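Local atomic coordinates of MsStt7d protein (Micromonas, PDB entry 4IX5), a protein that probably phosphorylates other proteins, using ATP as the phosphate donor, through the kinase domain that makes up most of this chain. Residues Val47-Ala52 with Trp108-Asn113. Sequence-based numbering, arbitrary orientation.
Sequences VVLKNA and WLMWAN. With ANP (phosphoaminophosphonic acid-adenylate ester), chain G.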
loop_
_atom_site.group_PDB
_atom_site.type_symbol
_atom_site.label_atom_id
_atom_site.label_comp_id
_atom_site.label_asym_id
_atom_site.label_seq_id
_atom_site.Cartn_x
_atom_site.Cartn_y
_atom_site.Cartn_z
ATOM N N VAL B 47 19.847 -12.269 0.008
ATOM C CA VAL B 47 18.456 -12.597 -0.238
ATOM C C VAL B 47 17.584 -11.380 -0.071
ATOM O O VAL B 47 18.040 -10.336 0.389
ATOM C CB VAL B 47 17.962 -13.759 0.684
ATOM C CG1 VAL B 47 18.783 -15.023 0.418
ATOM C CG2 VAL B 47 18.038 -13.370 2.163
ATOM N N VAL B 48 16.341 -11.509 -0.513
ATOM C CA VAL B 48 15.325 -10.509 -0.208
ATOM C C VAL B 48 14.179 -11.206 0.500
ATOM O O VAL B 48 13.854 -12.365 0.216
ATOM C CB VAL B 48 14.828 -9.748 -1.454
ATOM C CG1 VAL B 48 15.978 -8.971 -2.076
ATOM C CG2 VAL B 48 14.212 -10.708 -2.453
ATOM N N LEU B 49 13.588 -10.496 1.452
ATOM C CA LEU B 49 12.608 -11.070 2.360
ATOM C C LEU B 49 11.382 -10.180 2.355
ATOM O O LEU B 49 11.516 -8.948 2.349
ATOM C CB LEU B 49 13.193 -11.074 3.765
ATOM C CG LEU B 49 14.398 -11.990 3.932
ATOM C CD1 LEU B 49 15.380 -11.460 4.978
ATOM C CD2 LEU B 49 13.897 -13.379 4.284
ATOM N N LYS B 50 10.197 -10.782 2.339
ATOM C CA LYS B 50 8.951 -10.009 2.350
ATOM C C LYS B 50 8.007 -10.517 3.420
ATOM O O LYS B 50 7.797 -11.722 3.542
ATOM C CB LYS B 50 8.246 -10.085 0.979
ATOM C CG LYS B 50 6.903 -9.344 0.910
ATOM C CD LYS B 50 6.328 -9.327 -0.518
ATOM C CE LYS B 50 5.110 -8.403 -0.593
ATOM N NZ LYS B 50 4.469 -8.435 -1.946
ATOM N N ASN B 51 7.426 -9.596 4.186
ATOM C CA ASN B 51 6.326 -9.946 5.068
ATOM C C ASN B 51 5.098 -9.092 4.746
ATOM O O ASN B 51 5.155 -8.213 3.884
ATOM C CB ASN B 51 6.736 -9.854 6.560
ATOM C CG ASN B 51 6.877 -8.429 7.054
ATOM O OD1 ASN B 51 6.980 -7.492 6.269
ATOM N ND2 ASN B 51 6.891 -8.265 8.377
ATOM N N ALA B 52 3.985 -9.366 5.423
ATOM C CA ALA B 52 2.753 -8.615 5.202
ATOM C C ALA B 52 2.764 -7.334 6.004
ATOM O O ALA B 52 3.359 -7.263 7.072
ATOM C CB ALA B 52 1.558 -9.445 5.583
ATOM N N TRP B 108 6.953 -15.038 6.337
ATOM C CA TRP B 108 7.925 -14.358 5.479
ATOM C C TRP B 108 8.125 -15.164 4.209
ATOM O O TRP B 108 8.080 -16.398 4.236
ATOM C CB TRP B 108 9.273 -14.234 6.195
ATOM C CG TRP B 108 9.304 -13.228 7.315
ATOM C CD1 TRP B 108 8.945 -13.426 8.622
ATOM C CD2 TRP B 108 9.767 -11.883 7.222
ATOM N NE1 TRP B 108 9.144 -12.269 9.340
ATOM C CE2 TRP B 108 9.642 -11.306 8.500
ATOM C CE3 TRP B 108 10.271 -11.108 6.177
ATOM C CZ2 TRP B 108 10.006 -9.991 8.757
ATOM C CZ3 TRP B 108 10.618 -9.797 6.430
ATOM C CH2 TRP B 108 10.483 -9.249 7.706
ATOM N N LEU B 109 8.332 -14.470 3.092
ATOM C CA LEU B 109 8.779 -15.130 1.860
ATOM C C LEU B 109 10.222 -14.732 1.562
ATOM O O LEU B 109 10.659 -13.634 1.907
ATOM C CB LEU B 109 7.891 -14.738 0.673
ATOM C CG LEU B 109 6.384 -14.961 0.832
ATOM C CD1 LEU B 109 5.672 -14.637 -0.506
ATOM C CD2 LEU B 109 6.063 -16.385 1.287
ATOM N N MET B 110 10.965 -15.616 0.903
ATOM C CA MET B 110 12.361 -15.319 0.599
ATOM C C MET B 110 12.724 -15.652 -0.851
ATOM O O MET B 110 12.251 -16.648 -1.410
ATOM C CB MET B 110 13.274 -16.097 1.559
ATOM C CG MET B 110 14.743 -15.743 1.432
ATOM S SD MET B 110 15.694 -16.503 2.762
ATOM C CE MET B 110 15.694 -18.197 2.200
ATOM N N TRP B 111 13.548 -14.795 -1.453
ATOM C CA TRP B 111 14.020 -14.987 -2.821
ATOM C C TRP B 111 15.504 -14.678 -2.878
ATOM O O TRP B 111 16.035 -13.980 -2.012
ATOM C CB TRP B 111 13.340 -14.004 -3.790
ATOM C CG TRP B 111 11.862 -14.105 -3.927
ATOM C CD1 TRP B 111 11.166 -14.777 -4.889
ATOM C CD2 TRP B 111 10.892 -13.470 -3.097
ATOM N NE1 TRP B 111 9.812 -14.618 -4.698
ATOM C CE2 TRP B 111 9.617 -13.819 -3.603
ATOM C CE3 TRP B 111 10.978 -12.648 -1.966
ATOM C CZ2 TRP B 111 8.430 -13.357 -3.031
ATOM C CZ3 TRP B 111 9.795 -12.179 -1.394
ATOM C CH2 TRP B 111 8.535 -12.547 -1.926
ATOM N N ALA B 112 16.183 -15.175 -3.909
ATOM C CA ALA B 112 17.543 -14.726 -4.175
ATOM C C ALA B 112 17.529 -13.243 -4.499
ATOM O O ALA B 112 16.625 -12.773 -5.180
ATOM C CB ALA B 112 18.118 -15.480 -5.358
ATOM N N ASN B 113 18.527 -12.507 -4.023
ATOM C CA ASN B 113 18.750 -11.157 -4.512
ATOM C C ASN B 113 19.309 -11.252 -5.933
ATOM O O ASN B 113 20.435 -11.727 -6.140
ATOM C CB ASN B 113 19.724 -10.406 -3.608
ATOM C CG ASN B 113 19.851 -8.942 -3.982
ATOM O OD1 ASN B 113 19.840 -8.590 -5.162
ATOM N ND2 ASN B 113 19.970 -8.076 -2.974
HETATM P PG ANP G . 8.067 -1.823 -4.145
HETATM O O1G ANP G . 6.936 -0.884 -4.013
HETATM O O2G ANP G . 7.958 -2.535 -5.576
HETATM O O3G ANP G . 9.412 -0.967 -4.054
HETATM P PB ANP G . 6.834 -4.373 -3.157
HETATM O O1B ANP G . 6.023 -4.581 -1.935
HETATM O O2B ANP G . 5.888 -4.044 -4.423
HETATM N N3B ANP G . 7.977 -3.065 -2.925
HETATM P PA ANP G . 8.668 -5.984 -4.624
HETATM O O1A ANP G . 8.796 -7.481 -4.690
HETATM O O2A ANP G . 8.180 -5.233 -5.836
HETATM O O3A ANP G . 7.656 -5.730 -3.399
HETATM O "O5'" ANP G . 10.075 -5.338 -4.192
HETATM C "C5'" ANP G . 10.251 -3.967 -3.819
HETATM C "C4'" ANP G . 11.722 -3.566 -3.853
HETATM O "O4'" ANP G . 12.548 -4.683 -3.524
HETATM C "C3'" ANP G . 12.143 -3.112 -5.237
HETATM O "O3'" ANP G . 13.039 -2.021 -5.131
HETATM C "C2'" ANP G . 12.983 -4.226 -5.784
HETATM O "O2'" ANP G . 14.080 -3.615 -6.439
HETATM C "C1'" ANP G . 13.468 -4.986 -4.567
HETATM N N9 ANP G . 13.446 -6.436 -4.835
HETATM C C8 ANP G . 12.368 -7.226 -4.776
HETATM N N7 ANP G . 12.669 -8.505 -5.072
HETATM C C5 ANP G . 13.977 -8.540 -5.333
HETATM C C6 ANP G . 14.944 -9.578 -5.721
HETATM N N6 ANP G . 14.538 -10.850 -5.873
HETATM N N1 ANP G . 16.217 -9.207 -5.893
HETATM C C2 ANP G . 16.620 -7.941 -5.741
HETATM N N3 ANP G . 15.796 -6.941 -5.400
HETATM C C4 ANP G . 14.488 -7.175 -5.189
HETATM O O HOH W 1 20.309 -8.731 -0.260
#
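Trp111 sits beside Val48 and Lys50 on the tightly packed face of an antiparallel strand pair. Four nearly straight backbone hydrogen bonds tie the strands, two between Val48 and Trp111 and two between Lys50 and Leu109. The first torsion of Trp111 puts CG anti to the carbonyl carbon (chi1 -62°), which swings the indole along the strand so that its CZ3 edge meets Lys50 CB at 3.5 Å; NE1 reaches Asn70 on helix 59-76. Branched Val48 suits a strand, and its side chain, which has more than one conformer, lies against the adenine of the bound ATP analogue. Lys50, with CG anti to the backbone N (chi1 178°) and its chain extended, carries NZ past this ring to a salt bridge with Glu66. This is the lysine–helix-glutamate pair of the protein kinase N-lobe, whose five-stranded sheet holds both strands; strand 106-112 runs on into the hinge, where Ala112 O accepts a bond from ANP N6 (2.9 Å). There a water between buried groups donates to Val47 O and accepts from Asn113 ND2, which also bonds Glu116, while Asn113 OD1 accepts from Gly115 N. On the other face of the sheet, Leu49 CD2 lies 3.8 Å from Met110 CG, flexible apolar chains fitting closely together. The looser, partly exposed side is at Asn51, whose CB lies 3.6 Å from the centroid of the six-membered ring of Trp108, over its face, the amide only 17° from parallel to the indole. Trp108 NE1 hydrogen-bonds to Thr104 O. Replacing Trp108 by an alanine is likely to leave the Asn51 side chain without the indole it lies against and Thr104 O without this donor.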